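Local coordinates for protein putative oxidoreductase yhhX (Escherichia coli K-12, PDB 3F4L) that is probably an NAD(P)-dependent oxidoreductase of the Gfo/Idh/MocA family, possibly a scyllo-inositol dehydrogenase, at residues K235-G240 and S244-G249; S140-E145 and G275-V280; S129-A134 and I183-G188; S151-Y156 and V177-Q182. One frame throughout, in Å; residues are numbered along the deposited sequence.

In the fold
All four contacts gather on the C-terminal side of this two-domain oxidoreductase, around its large mixed sheet and the helices that cover it. Contacts 1 and 2, with centres 10 Å apart, share that sheet: strands 243-247 and 275-280 are neighbours in it, and V276 N meets I246 O at 2.7 Å in a probable hydrogen bond. Contact 4 adds the next strand beyond contact 1, the N of H152 lying 3.1 Å from K235 O. Contact 3 joins helices 129-140 and 171-187, and its centre is 11 Å from those of contacts 1 and 4. From contact 1 the ring of F236 reaches contact 3 at F131 N and contact 4 at Q182 OE1. Contacts 1 and 2 also reach the second subunit.

Contact 1. Residues K235-G240 and S244-G249; sequences KFIVHG and SFIKYG
The carbonyl oxygen of K247 takes two backbone N-H groups of the opposite strand: F236 N at 3.2 Å in the carbonyl plane, and K235 N at 2.6 Å in a weak, bent bond (128° at the hydrogen). With K235 and F236 both set against K247, this is a classic beta bulge at the open end of the hairpin formed by strands 236-240 and 243-247. Beyond it the antiparallel ladder is regular, V238 and F245 exchanging both backbone bonds. On the face carrying F236, V238, F245 and K247, F245 CD2 lies 4.1 Å from V238 CG2, the two side chains meeting at a slant, while A134 and A137 of helix 129-140 touch the F245 side chain. The other face holds the isoleucines side by side, I246 CD1 against I237 CG2 at 3.6 Å. Nearer the turn, S244 OG lies in the plane of the H239 imidazole and is hydrogen-bonded to its ND1 at 2.6 Å; K230 N and I231 N of the second subunit bond OG weakly. The K247 chain, bent at chi2 (68°) and chi4 (60°), curls toward the residues that follow it, NZ donating to G249 O at 3.0 Å and to Y248 O from above both carbonyl planes and also reaching S273 OG. An alanine at K247 would keep the backbone ladder but would probably leave those two carbonyls without their ammonium donor. The hairpin thus has a largely apolar face under helix 129-140 ending in the K247 ammonium, and an opposite face where the isoleucines and the H239-S244 pair meet the second subunit.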
loop_
_atom_site.group_PDB
_atom_site.type_symbol
_atom_site.label_atom_id
_atom_site.label_comp_id
_atom_site.label_asym_id
_atom_site.label_seq_id
_atom_site.Cartn_x
_atom_site.Cartn_y
_atom_site.Cartn_z
ATOM N N LYS A 235 -3.819 -9.394 -6.869
ATOM C CA LYS A 235 -3.308 -10.358 -5.891
ATOM C C LYS A 235 -1.824 -10.058 -5.593
ATOM O O LYS A 235 -1.375 -10.145 -4.449
ATOM C CB LYS A 235 -3.449 -11.786 -6.430
ATOM C CG LYS A 235 -2.888 -12.855 -5.493
ATOM C CD LYS A 235 -3.749 -13.029 -4.244
ATOM C CE LYS A 235 -2.986 -13.765 -3.134
ATOM N NZ LYS A 235 -1.838 -12.936 -2.649
ATOM N N PHE A 236 -1.070 -9.727 -6.638
ATOM C CA PHE A 236 0.344 -9.372 -6.486
ATOM C C PHE A 236 0.694 -8.208 -7.393
ATOM O O PHE A 236 0.173 -8.086 -8.514
ATOM C CB PHE A 236 1.290 -10.523 -6.864
ATOM C CG PHE A 236 1.333 -11.645 -5.869
ATOM C CD1 PHE A 236 0.612 -12.818 -6.093
ATOM C CD2 PHE A 236 2.089 -11.530 -4.707
ATOM C CE1 PHE A 236 0.642 -13.863 -5.168
ATOM C CE2 PHE A 236 2.129 -12.569 -3.777
ATOM C CZ PHE A 236 1.405 -13.736 -4.007
ATOM N N ILE A 237 1.598 -7.369 -6.904
ATOM C CA ILE A 237 2.094 -6.227 -7.658
ATOM C C ILE A 237 3.598 -6.264 -7.425
ATOM O O ILE A 237 4.037 -6.438 -6.292
ATOM C CB ILE A 237 1.573 -4.883 -7.113
ATOM C CG1 ILE A 237 0.058 -4.787 -7.278
ATOM C CG2 ILE A 237 2.245 -3.729 -7.866
ATOM C CD1 ILE A 237 -0.511 -3.492 -6.749
ATOM N N VAL A 238 4.381 -6.135 -8.489
ATOM C CA VAL A 238 5.840 -6.127 -8.364
ATOM C C VAL A 238 6.360 -5.002 -9.252
ATOM O O VAL A 238 6.006 -4.925 -10.430
ATOM C CB VAL A 238 6.485 -7.444 -8.854
ATOM C CG1 VAL A 238 8.008 -7.364 -8.693
ATOM C CG2 VAL A 238 5.935 -8.626 -8.082
ATOM N N HIS A 239 7.180 -4.127 -8.685
ATOM C CA HIS A 239 7.747 -3.020 -9.445
ATOM C C HIS A 239 9.258 -3.111 -9.368
ATOM O O HIS A 239 9.816 -3.267 -8.284
ATOM C CB HIS A 239 7.279 -1.659 -8.880
ATOM C CG HIS A 239 5.833 -1.366 -9.140
ATOM N ND1 HIS A 239 5.302 -1.311 -10.410
ATOM C CD2 HIS A 239 4.800 -1.145 -8.293
ATOM C CE1 HIS A 239 4.006 -1.073 -10.336
ATOM N NE2 HIS A 239 3.675 -0.969 -9.061
ATOM N N GLY A 240 9.901 -3.024 -10.530
ATOM C CA GLY A 240 11.347 -3.071 -10.618
ATOM C C GLY A 240 11.800 -1.832 -11.373
ATOM O O GLY A 240 10.976 -1.048 -11.822
ATOM N N SER A 244 7.089 -3.498 -14.558
ATOM C CA SER A 244 6.138 -3.948 -13.552
ATOM C C SER A 244 5.429 -5.242 -13.953
ATOM O O SER A 244 5.369 -5.606 -15.129
ATOM C CB SER A 244 5.068 -2.867 -13.318
ATOM O OG SER A 244 5.643 -1.608 -13.013
ATOM N N PHE A 245 4.890 -5.914 -12.944
ATOM C CA PHE A 245 4.125 -7.143 -13.102
ATOM C C PHE A 245 2.891 -6.967 -12.229
ATOM O O PHE A 245 2.996 -6.511 -11.088
ATOM C CB PHE A 245 4.922 -8.355 -12.604
ATOM C CG PHE A 245 4.083 -9.592 -12.382
ATOM C CD1 PHE A 245 3.876 -10.510 -13.407
ATOM C CD2 PHE A 245 3.511 -9.840 -11.137
ATOM C CE1 PHE A 245 3.110 -11.670 -13.191
ATOM C CE2 PHE A 245 2.746 -10.988 -10.907
ATOM C CZ PHE A 245 2.545 -11.909 -11.936
ATOM N N ILE A 246 1.733 -7.333 -12.763
ATOM C CA ILE A 246 0.473 -7.235 -12.048
ATOM C C ILE A 246 -0.300 -8.538 -12.251
ATOM O O ILE A 246 -0.334 -9.093 -13.353
ATOM C CB ILE A 246 -0.382 -6.056 -12.570
ATOM C CG1 ILE A 246 0.404 -4.745 -12.468
ATOM C CG2 ILE A 246 -1.642 -5.924 -11.743
ATOM C CD1 ILE A 246 0.757 -4.349 -11.049
ATOM N N LYS A 247 -0.911 -9.028 -11.184
ATOM C CA LYS A 247 -1.669 -10.269 -11.258
ATOM C C LYS A 247 -2.939 -10.168 -10.436
ATOM O O LYS A 247 -2.886 -9.999 -9.215
ATOM C CB LYS A 247 -0.803 -11.437 -10.744
ATOM C CG LYS A 247 -1.494 -12.806 -10.619
ATOM C CD LYS A 247 -1.864 -13.384 -11.972
ATOM C CE LYS A 247 -2.342 -14.833 -11.868
ATOM N NZ LYS A 247 -3.552 -15.022 -11.010
ATOM N N TYR A 248 -4.084 -10.229 -11.112
ATOM C CA TYR A 248 -5.358 -10.229 -10.411
ATOM C C TYR A 248 -5.750 -11.695 -10.299
ATOM O O TYR A 248 -5.447 -12.487 -11.189
ATOM C CB TYR A 248 -6.448 -9.502 -11.198
ATOM C CG TYR A 248 -6.355 -8.004 -11.154
ATOM C CD1 TYR A 248 -5.464 -7.319 -11.972
ATOM C CD2 TYR A 248 -7.160 -7.264 -10.288
ATOM C CE1 TYR A 248 -5.375 -5.934 -11.933
ATOM C CE2 TYR A 248 -7.078 -5.878 -10.239
ATOM C CZ TYR A 248 -6.183 -5.220 -11.066
ATOM O OH TYR A 248 -6.091 -3.847 -11.028
ATOM N N GLY A 249 -6.410 -12.058 -9.206
ATOM C CA GLY A 249 -6.843 -13.433 -9.049
ATOM C C GLY A 249 -5.906 -14.293 -8.235
ATOM O O GLY A 249 -4.684 -14.200 -8.354
HETATM O O HOH W 1 8.231 -0.217 -12.374
#

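Contact 2. Residues S140-E145 and G275-V280; sequences SGKLGE and GVLEYV
A type I beta turn from G141 to G144, in the link between helix 129-140 and strand 146-152, packs its two central residues onto strand 275-280 of the large mixed sheet. K142 lies across Y279: its CB stands over the middle of the phenol ring, 3.9 Å from the centroid and only 5° off the ring normal, a CH-pi contact. Beyond CG the lysine is extended, and CG and CD run out past the CZ end of the ring, CD meeting L277 CD2 at 3.7 Å. The ammonium group goes past the tyrosine to a salt bridge with E289 on strand 286-291. With a serine in place of Y279 the lysine's aliphatic chain loses the flat face beneath CB, and its ammonium end is likely to be less well steered toward E289. Just before the turn, S140 OG accepts the N-H of K142 at 3.1 Å, an ST turn, and is also hydrogen-bonded to A137 O. Across the two segments the direct contact is made by carbon packing and by K142 O against Y279 CB, with a water joining the backbones by donating to K142 O and V280 O. Deeper in, the leucines press together, L143 CD1 standing a tight 3.4 Å from L277 CD1.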
loop_
_atom_site.group_PDB
_atom_site.type_symbol
_atom_site.label_atom_id
_atom_site.label_comp_id
_atom_site.label_asym_id
_atom_site.label_seq_id
_atom_site.Cartn_x
_atom_site.Cartn_y
_atom_site.Cartn_z
ATOM N N SER A 140 12.720 -13.664 -13.766
ATOM C CA SER A 140 12.999 -13.534 -15.202
ATOM C C SER A 140 14.073 -12.493 -15.512
ATOM O O SER A 140 14.755 -12.585 -16.535
ATOM C CB SER A 140 11.731 -13.167 -15.979
ATOM O OG SER A 140 11.383 -11.812 -15.758
ATOM N N GLY A 141 14.225 -11.511 -14.628
ATOM C CA GLY A 141 15.204 -10.459 -14.849
ATOM C C GLY A 141 14.655 -9.316 -15.692
ATOM O O GLY A 141 15.288 -8.263 -15.822
ATOM N N LYS A 142 13.471 -9.516 -16.259
ATOM C CA LYS A 142 12.829 -8.501 -17.106
ATOM C C LYS A 142 12.452 -7.196 -16.394
ATOM O O LYS A 142 12.400 -6.140 -17.022
ATOM C CB LYS A 142 11.566 -9.080 -17.750
ATOM C CG LYS A 142 11.825 -10.244 -18.678
ATOM C CD LYS A 142 10.535 -10.961 -19.019
ATOM C CE LYS A 142 10.801 -12.131 -19.936
ATOM N NZ LYS A 142 9.554 -12.881 -20.223
ATOM N N LEU A 143 12.172 -7.278 -15.097
ATOM C CA LEU A 143 11.779 -6.110 -14.314
ATOM C C LEU A 143 12.986 -5.340 -13.790
ATOM O O LEU A 143 12.852 -4.213 -13.307
ATOM C CB LEU A 143 10.911 -6.544 -13.129
ATOM C CG LEU A 143 9.559 -7.219 -13.402
ATOM C CD1 LEU A 143 9.719 -8.351 -14.396
ATOM C CD2 LEU A 143 9.007 -7.761 -12.096
ATOM N N GLY A 144 14.161 -5.958 -13.874
ATOM C CA GLY A 144 15.363 -5.305 -13.388
ATOM C C GLY A 144 15.364 -5.333 -11.872
ATOM O O GLY A 144 14.618 -6.103 -11.270
ATOM N N GLU A 145 16.175 -4.489 -11.243
ATOM C CA GLU A 145 16.238 -4.475 -9.786
ATOM C C GLU A 145 14.855 -4.261 -9.159
ATOM O O GLU A 145 14.188 -3.260 -9.421
ATOM C CB GLU A 145 17.197 -3.387 -9.299
ATOM C CG GLU A 145 17.502 -3.494 -7.814
ATOM C CD GLU A 145 18.203 -2.272 -7.274
ATOM O OE1 GLU A 145 19.199 -1.837 -7.895
ATOM O OE2 GLU A 145 17.761 -1.744 -6.228
ATOM N N GLY A 275 -1.066 -13.091 -15.735
ATOM C CA GLY A 275 -0.176 -12.125 -15.126
ATOM C C GLY A 275 0.182 -11.143 -16.224
ATOM O O GLY A 275 0.429 -11.546 -17.365
ATOM N N VAL A 276 0.191 -9.854 -15.909
ATOM C CA VAL A 276 0.524 -8.866 -16.922
ATOM C C VAL A 276 1.876 -8.268 -16.601
ATOM O O VAL A 276 2.178 -7.941 -15.449
ATOM C CB VAL A 276 -0.545 -7.757 -17.007
ATOM C CG1 VAL A 276 -0.143 -6.715 -18.037
ATOM C CG2 VAL A 276 -1.886 -8.369 -17.401
ATOM N N LEU A 277 2.685 -8.135 -17.639
ATOM C CA LEU A 277 4.023 -7.606 -17.511
ATOM C C LEU A 277 4.218 -6.474 -18.520
ATOM O O LEU A 277 3.702 -6.518 -19.641
ATOM C CB LEU A 277 5.013 -8.744 -17.780
ATOM C CG LEU A 277 6.492 -8.720 -17.410
ATOM C CD1 LEU A 277 6.675 -8.567 -15.911
ATOM C CD2 LEU A 277 7.120 -10.031 -17.877
ATOM N N GLU A 278 4.938 -5.443 -18.103
ATOM C CA GLU A 278 5.247 -4.321 -18.977
ATOM C C GLU A 278 6.621 -3.866 -18.544
ATOM O O GLU A 278 6.801 -3.403 -17.417
ATOM C CB GLU A 278 4.243 -3.172 -18.823
ATOM C CG GLU A 278 4.428 -2.106 -19.896
ATOM C CD GLU A 278 3.350 -1.032 -19.894
ATOM O OE1 GLU A 278 2.150 -1.378 -19.872
ATOM O OE2 GLU A 278 3.709 0.165 -19.932
ATOM N N TYR A 279 7.594 -4.019 -19.432
ATOM C CA TYR A 279 8.959 -3.641 -19.115
ATOM C C TYR A 279 9.686 -3.037 -20.309
ATOM O O TYR A 279 9.223 -3.123 -21.458
ATOM C CB TYR A 279 9.736 -4.862 -18.614
ATOM C CG TYR A 279 9.852 -5.969 -19.644
ATOM C CD1 TYR A 279 8.802 -6.857 -19.864
ATOM C CD2 TYR A 279 11.014 -6.121 -20.406
ATOM C CE1 TYR A 279 8.900 -7.868 -20.809
ATOM C CE2 TYR A 279 11.124 -7.131 -21.357
ATOM C CZ TYR A 279 10.062 -8.002 -21.551
ATOM O OH TYR A 279 10.162 -9.018 -22.469
ATOM N N VAL A 280 10.828 -2.424 -20.023
ATOM C CA VAL A 280 11.652 -1.802 -21.053
ATOM C C VAL A 280 12.785 -2.781 -21.371
ATOM O O VAL A 280 13.575 -3.112 -20.488
ATOM C CB VAL A 280 12.245 -0.470 -20.536
ATOM C CG1 VAL A 280 13.039 0.221 -21.634
ATOM C CG2 VAL A 280 11.126 0.437 -20.021
HETATM O O HOH W 2 14.365 -5.810 -18.888
#

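Contact 3. Residues S129-A134 and I183-G188; sequences SCFLTA and IISLFG
The phenyl ring of F131 reaches across from helix 129-140 and meets helix 171-187 with its CE1-CZ end, the methyl groups of L186 and the hydroxyl of S185 both approaching it obliquely. CZ is 3.8 Å from L186 CD2, and the neighbouring CE1 lies 3.8 Å from L186 CD1, so both branches of the leucine bear on this end of the ring. The two side chains come from opposite directions to bridge helices whose backbones stay well apart, F131 CA being 9.5 Å from I183 CA. With CG anti to the backbone N (chi1 172°), F131 extends toward its partners. The second ring, that of F187, has the CB of L186 over its centre on one face and I183 CG2 in plane at its edge. S185 OG sits 3.6 Å from F131 CZ, but its hydrogen bond is to Q182 O, one turn back in its own helix. With that bond spent within helix 171-187, the two helices are joined here by van der Waals packing of one end of an aromatic ring on L186 and S185, a contact with little directional demand.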
loop_
_atom_site.group_PDB
_atom_site.type_symbol
_atom_site.label_atom_id
_atom_site.label_comp_id
_atom_site.label_asym_id
_atom_site.label_seq_id
_atom_site.Cartn_x
_atom_site.Cartn_y
_atom_site.Cartn_z
ATOM N N SER A 129 -0.613 -20.787 -7.645
ATOM C CA SER A 129 -0.332 -20.349 -9.011
ATOM C C SER A 129 -0.034 -18.857 -9.123
ATOM O O SER A 129 0.849 -18.463 -9.872
ATOM C CB SER A 129 -1.495 -20.703 -9.948
ATOM O OG SER A 129 -2.682 -20.090 -9.516
ATOM N N CYS A 130 -0.783 -18.034 -8.398
ATOM C CA CYS A 130 -0.576 -16.586 -8.417
ATOM C C CYS A 130 0.851 -16.250 -7.966
ATOM O O CYS A 130 1.583 -15.512 -8.636
ATOM C CB CYS A 130 -1.599 -15.904 -7.501
ATOM S SG CYS A 130 -1.906 -16.763 -5.923
ATOM N N PHE A 131 1.235 -16.804 -6.823
ATOM C CA PHE A 131 2.565 -16.596 -6.279
ATOM C C PHE A 131 3.652 -17.086 -7.240
ATOM O O PHE A 131 4.621 -16.364 -7.522
ATOM C CB PHE A 131 2.695 -17.325 -4.938
ATOM C CG PHE A 131 4.084 -17.326 -4.394
ATOM C CD1 PHE A 131 4.689 -16.141 -3.996
ATOM C CD2 PHE A 131 4.810 -18.512 -4.318
ATOM C CE1 PHE A 131 6.008 -16.140 -3.529
ATOM C CE2 PHE A 131 6.133 -18.517 -3.854
ATOM C CZ PHE A 131 6.726 -17.333 -3.462
ATOM N N LEU A 132 3.500 -18.305 -7.752
ATOM C CA LEU A 132 4.505 -18.846 -8.665
ATOM C C LEU A 132 4.685 -17.994 -9.918
ATOM O O LEU A 132 5.790 -17.910 -10.459
ATOM C CB LEU A 132 4.167 -20.283 -9.066
ATOM C CG LEU A 132 4.222 -21.361 -7.977
ATOM C CD1 LEU A 132 3.750 -22.678 -8.566
ATOM C CD2 LEU A 132 5.634 -21.495 -7.419
ATOM N N THR A 133 3.608 -17.368 -10.386
ATOM C CA THR A 133 3.707 -16.520 -11.567
ATOM C C THR A 133 4.527 -15.276 -11.205
ATOM O O THR A 133 5.377 -14.848 -11.966
ATOM C CB THR A 133 2.308 -16.073 -12.091
ATOM O OG1 THR A 133 1.462 -17.218 -12.269
ATOM C CG2 THR A 133 2.451 -15.369 -13.443
ATOM N N ALA A 134 4.268 -14.700 -10.037
ATOM C CA ALA A 134 5.009 -13.521 -9.609
ATOM C C ALA A 134 6.492 -13.886 -9.428
ATOM O O ALA A 134 7.382 -13.114 -9.795
ATOM C CB ALA A 134 4.434 -12.989 -8.310
ATOM N N ILE A 183 6.894 -14.134 0.950
ATOM C CA ILE A 183 7.872 -13.057 0.799
ATOM C C ILE A 183 9.228 -13.514 1.329
ATOM O O ILE A 183 10.270 -13.286 0.709
ATOM C CB ILE A 183 7.425 -11.764 1.553
ATOM C CG1 ILE A 183 6.137 -11.218 0.939
ATOM C CG2 ILE A 183 8.523 -10.712 1.489
ATOM C CD1 ILE A 183 6.199 -11.055 -0.593
ATOM N N ILE A 184 9.210 -14.173 2.478
ATOM C CA ILE A 184 10.443 -14.661 3.076
ATOM C C ILE A 184 11.138 -15.689 2.169
ATOM O O ILE A 184 12.362 -15.679 2.044
ATOM C CB ILE A 184 10.150 -15.255 4.487
ATOM C CG1 ILE A 184 9.821 -14.109 5.452
ATOM C CG2 ILE A 184 11.321 -16.069 4.980
ATOM C CD1 ILE A 184 9.167 -14.540 6.739
ATOM N N SER A 185 10.367 -16.562 1.519
ATOM C CA SER A 185 10.969 -17.559 0.639
ATOM C C SER A 185 11.665 -16.894 -0.556
ATOM O O SER A 185 12.565 -17.477 -1.148
ATOM C CB SER A 185 9.909 -18.537 0.119
ATOM O OG SER A 185 9.152 -17.946 -0.931
ATOM N N LEU A 186 11.254 -15.680 -0.911
ATOM C CA LEU A 186 11.856 -14.968 -2.048
ATOM C C LEU A 186 13.043 -14.098 -1.667
ATOM O O LEU A 186 14.047 -14.052 -2.380
ATOM C CB LEU A 186 10.843 -14.024 -2.715
ATOM C CG LEU A 186 9.541 -14.557 -3.305
ATOM C CD1 LEU A 186 8.683 -13.393 -3.812
ATOM C CD2 LEU A 186 9.864 -15.519 -4.426
ATOM N N PHE A 187 12.907 -13.399 -0.546
ATOM C CA PHE A 187 13.922 -12.452 -0.117
ATOM C C PHE A 187 14.657 -12.738 1.181
ATOM O O PHE A 187 15.664 -12.112 1.457
ATOM C CB PHE A 187 13.285 -11.062 -0.060
ATOM C CG PHE A 187 12.563 -10.675 -1.333
ATOM C CD1 PHE A 187 13.246 -10.593 -2.538
ATOM C CD2 PHE A 187 11.202 -10.400 -1.320
ATOM C CE1 PHE A 187 12.589 -10.243 -3.712
ATOM C CE2 PHE A 187 10.532 -10.047 -2.489
ATOM C CZ PHE A 187 11.224 -9.968 -3.687
ATOM N N GLY A 188 14.157 -13.669 1.983
ATOM C CA GLY A 188 14.846 -13.988 3.219
ATOM C C GLY A 188 14.421 -13.198 4.443
ATOM O O GLY A 188 13.243 -12.893 4.627
#

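Contact 4. Residues S151-Y156 and V177-Q182; sequences SHFDYY and VHTMDQ
F153 and T179 make the close part of this contact, while S151 and Q182 face each other through water. The methyl CG2 of T179 lies 4.0 Å from both CB and CD2 of F153, touching the CB-CD2 shoulder of the ring at a slant. Chi1 of T179 (53°) directs this methyl anti to the carbonyl carbon and sets OG1 between the backbone N and the carbonyl, where it makes weak bonds to L175 O and G176 O in the preceding turn of the helix. The same methyl is 4.2 Å from S151 OG, so even the packed side is an ordinary van der Waals fit rather than a tight one.

The other side is looser and wet. S151 OG and Q182 OE1 stand 4.4 Å apart, too far for a direct bond, and two waters bridge them. The first accepts from S151 OG at 2.8 Å and donates to Q182 OE1 at a short 2.5 Å and to T179 O at 2.9 Å. The second also donates to Q182 OE1, at 2.8 Å, with a weak bond to S151 OG. The glutamine oxygen thus takes two water protons while its NE2 is bonded to R125 O, which probably fixes the turn of the amide. F236 of the adjoining strand packs on both S151 and Q182.

Strand 146-152 and the residue just past it are here covered by helix 171-187, the sheet-and-helix packing of the alpha/beta C-terminal domain in Gfo/Idh/MocA oxidoreductases, with two waters linking strand and helix.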
loop_
_atom_site.group_PDB
_atom_site.type_symbol
_atom_site.label_atom_id
_atom_site.label_comp_id
_atom_site.label_asym_id
_atom_site.label_seq_id
_atom_site.Cartn_x
_atom_site.Cartn_y
_atom_site.Cartn_z
ATOM N N SER A 151 1.486 -7.800 -1.734
ATOM C CA SER A 151 0.650 -8.993 -1.694
ATOM C C SER A 151 -0.651 -8.721 -0.936
ATOM O O SER A 151 -0.633 -8.168 0.168
ATOM C CB SER A 151 1.411 -10.130 -1.015
ATOM O OG SER A 151 0.574 -11.250 -0.814
ATOM N N HIS A 152 -1.774 -9.116 -1.528
ATOM C CA HIS A 152 -3.079 -8.921 -0.911
ATOM C C HIS A 152 -3.803 -10.251 -0.737
ATOM O O HIS A 152 -3.736 -11.127 -1.593
ATOM C CB HIS A 152 -3.969 -8.004 -1.766
ATOM C CG HIS A 152 -3.688 -6.540 -1.605
ATOM N ND1 HIS A 152 -2.693 -5.885 -2.301
ATOM C CD2 HIS A 152 -4.290 -5.600 -0.838
ATOM C CE1 HIS A 152 -2.696 -4.605 -1.970
ATOM N NE2 HIS A 152 -3.656 -4.406 -1.082
ATOM N N PHE A 153 -4.478 -10.400 0.389
ATOM C CA PHE A 153 -5.270 -11.591 0.660
ATOM C C PHE A 153 -6.452 -10.981 1.397
ATOM O O PHE A 153 -6.448 -10.892 2.615
ATOM C CB PHE A 153 -4.508 -12.574 1.554
ATOM C CG PHE A 153 -5.038 -13.980 1.488
ATOM C CD1 PHE A 153 -6.274 -14.294 2.039
ATOM C CD2 PHE A 153 -4.320 -14.979 0.833
ATOM C CE1 PHE A 153 -6.794 -15.585 1.936
ATOM C CE2 PHE A 153 -4.827 -16.274 0.724
ATOM C CZ PHE A 153 -6.070 -16.576 1.278
ATOM N N ASP A 154 -7.452 -10.542 0.641
ATOM C CA ASP A 154 -8.610 -9.878 1.226
ATOM C C ASP A 154 -9.952 -10.575 1.021
ATOM O O ASP A 154 -10.065 -11.530 0.259
ATOM C CB ASP A 154 -8.723 -8.464 0.656
ATOM C CG ASP A 154 -7.422 -7.691 0.734
ATOM O OD1 ASP A 154 -6.819 -7.635 1.824
ATOM O OD2 ASP A 154 -7.012 -7.126 -0.300
ATOM N N TYR A 155 -10.969 -10.042 1.695
ATOM C CA TYR A 155 -12.350 -10.541 1.615
ATOM C C TYR A 155 -13.293 -9.373 1.825
ATOM O O TYR A 155 -12.878 -8.281 2.210
ATOM C CB TYR A 155 -12.684 -11.501 2.765
ATOM C CG TYR A 155 -11.850 -12.747 2.881
ATOM C CD1 TYR A 155 -12.081 -13.844 2.052
ATOM C CD2 TYR A 155 -10.855 -12.846 3.854
ATOM C CE1 TYR A 155 -11.344 -15.014 2.192
ATOM C CE2 TYR A 155 -10.108 -14.015 4.001
ATOM C CZ TYR A 155 -10.361 -15.092 3.167
ATOM O OH TYR A 155 -9.630 -16.253 3.303
ATOM N N TYR A 156 -14.574 -9.623 1.576
ATOM C CA TYR A 156 -15.597 -8.640 1.893
ATOM C C TYR A 156 -16.594 -9.448 2.713
ATOM O O TYR A 156 -17.516 -10.060 2.164
ATOM C CB TYR A 156 -16.309 -8.033 0.679
ATOM C CG TYR A 156 -17.299 -6.984 1.168
ATOM C CD1 TYR A 156 -16.847 -5.775 1.714
ATOM C CD2 TYR A 156 -18.669 -7.252 1.208
ATOM C CE1 TYR A 156 -17.736 -4.863 2.297
ATOM C CE2 TYR A 156 -19.569 -6.348 1.784
ATOM C CZ TYR A 156 -19.094 -5.157 2.328
ATOM O OH TYR A 156 -19.978 -4.267 2.892
ATOM N N VAL A 177 0.775 -15.624 8.297
ATOM C CA VAL A 177 1.773 -16.688 8.337
ATOM C C VAL A 177 2.079 -17.192 6.924
ATOM O O VAL A 177 3.232 -17.483 6.601
ATOM C CB VAL A 177 1.318 -17.875 9.256
ATOM C CG1 VAL A 177 0.145 -18.639 8.630
ATOM C CG2 VAL A 177 2.496 -18.819 9.505
ATOM N N HIS A 178 1.050 -17.263 6.077
ATOM C CA HIS A 178 1.207 -17.729 4.696
ATOM C C HIS A 178 1.742 -16.671 3.733
ATOM O O HIS A 178 2.650 -16.929 2.952
ATOM C CB HIS A 178 -0.127 -18.212 4.152
ATOM C CG HIS A 178 -0.587 -19.498 4.749
ATOM N ND1 HIS A 178 -1.856 -19.668 5.257
ATOM C CD2 HIS A 178 0.034 -20.694 4.876
ATOM C CE1 HIS A 178 -1.999 -20.916 5.669
ATOM N NE2 HIS A 178 -0.867 -21.559 5.449
ATOM N N THR A 179 1.152 -15.487 3.766
ATOM C CA THR A 179 1.591 -14.441 2.873
ATOM C C THR A 179 3.003 -13.965 3.194
ATOM O O THR A 179 3.781 -13.705 2.282
ATOM C CB THR A 179 0.577 -13.284 2.866
ATOM O OG1 THR A 179 0.320 -12.846 4.205
ATOM C CG2 THR A 179 -0.731 -13.756 2.239
HETATM N N MSE A 180 3.358 -13.881 4.475
HETATM C CA MSE A 180 4.714 -13.454 4.825
HETATM C C MSE A 180 5.721 -14.543 4.470
HETATM O O MSE A 180 6.851 -14.249 4.095
HETATM C CB MSE A 180 4.832 -13.103 6.316
HETATM C CG MSE A 180 4.135 -11.805 6.717
HETATM SE SE MSE A 180 4.998 -11.007 8.276
HETATM C CE MSE A 180 4.626 -12.414 9.547
ATOM N N ASP A 181 5.312 -15.803 4.600
ATOM C CA ASP A 181 6.186 -16.922 4.251
ATOM C C ASP A 181 6.589 -16.839 2.775
ATOM O O ASP A 181 7.736 -17.115 2.420
ATOM C CB ASP A 181 5.487 -18.257 4.497
ATOM C CG ASP A 181 6.287 -19.430 3.971
ATOM O OD1 ASP A 181 7.293 -19.812 4.617
ATOM O OD2 ASP A 181 5.918 -19.959 2.901
ATOM N N GLN A 182 5.647 -16.457 1.915
ATOM C CA GLN A 182 5.950 -16.336 0.487
ATOM C C GLN A 182 7.031 -15.274 0.274
ATOM O O GLN A 182 7.969 -15.478 -0.494
ATOM C CB GLN A 182 4.696 -15.938 -0.295
ATOM C CG GLN A 182 3.606 -16.991 -0.303
ATOM C CD GLN A 182 2.370 -16.549 -1.068
ATOM O OE1 GLN A 182 1.933 -15.410 -0.943
ATOM N NE2 GLN A 182 1.783 -17.466 -1.846
HETATM O O HOH W 3 2.653 -13.069 -0.263
HETATM O O HOH W 4 -0.661 -14.496 -0.960
#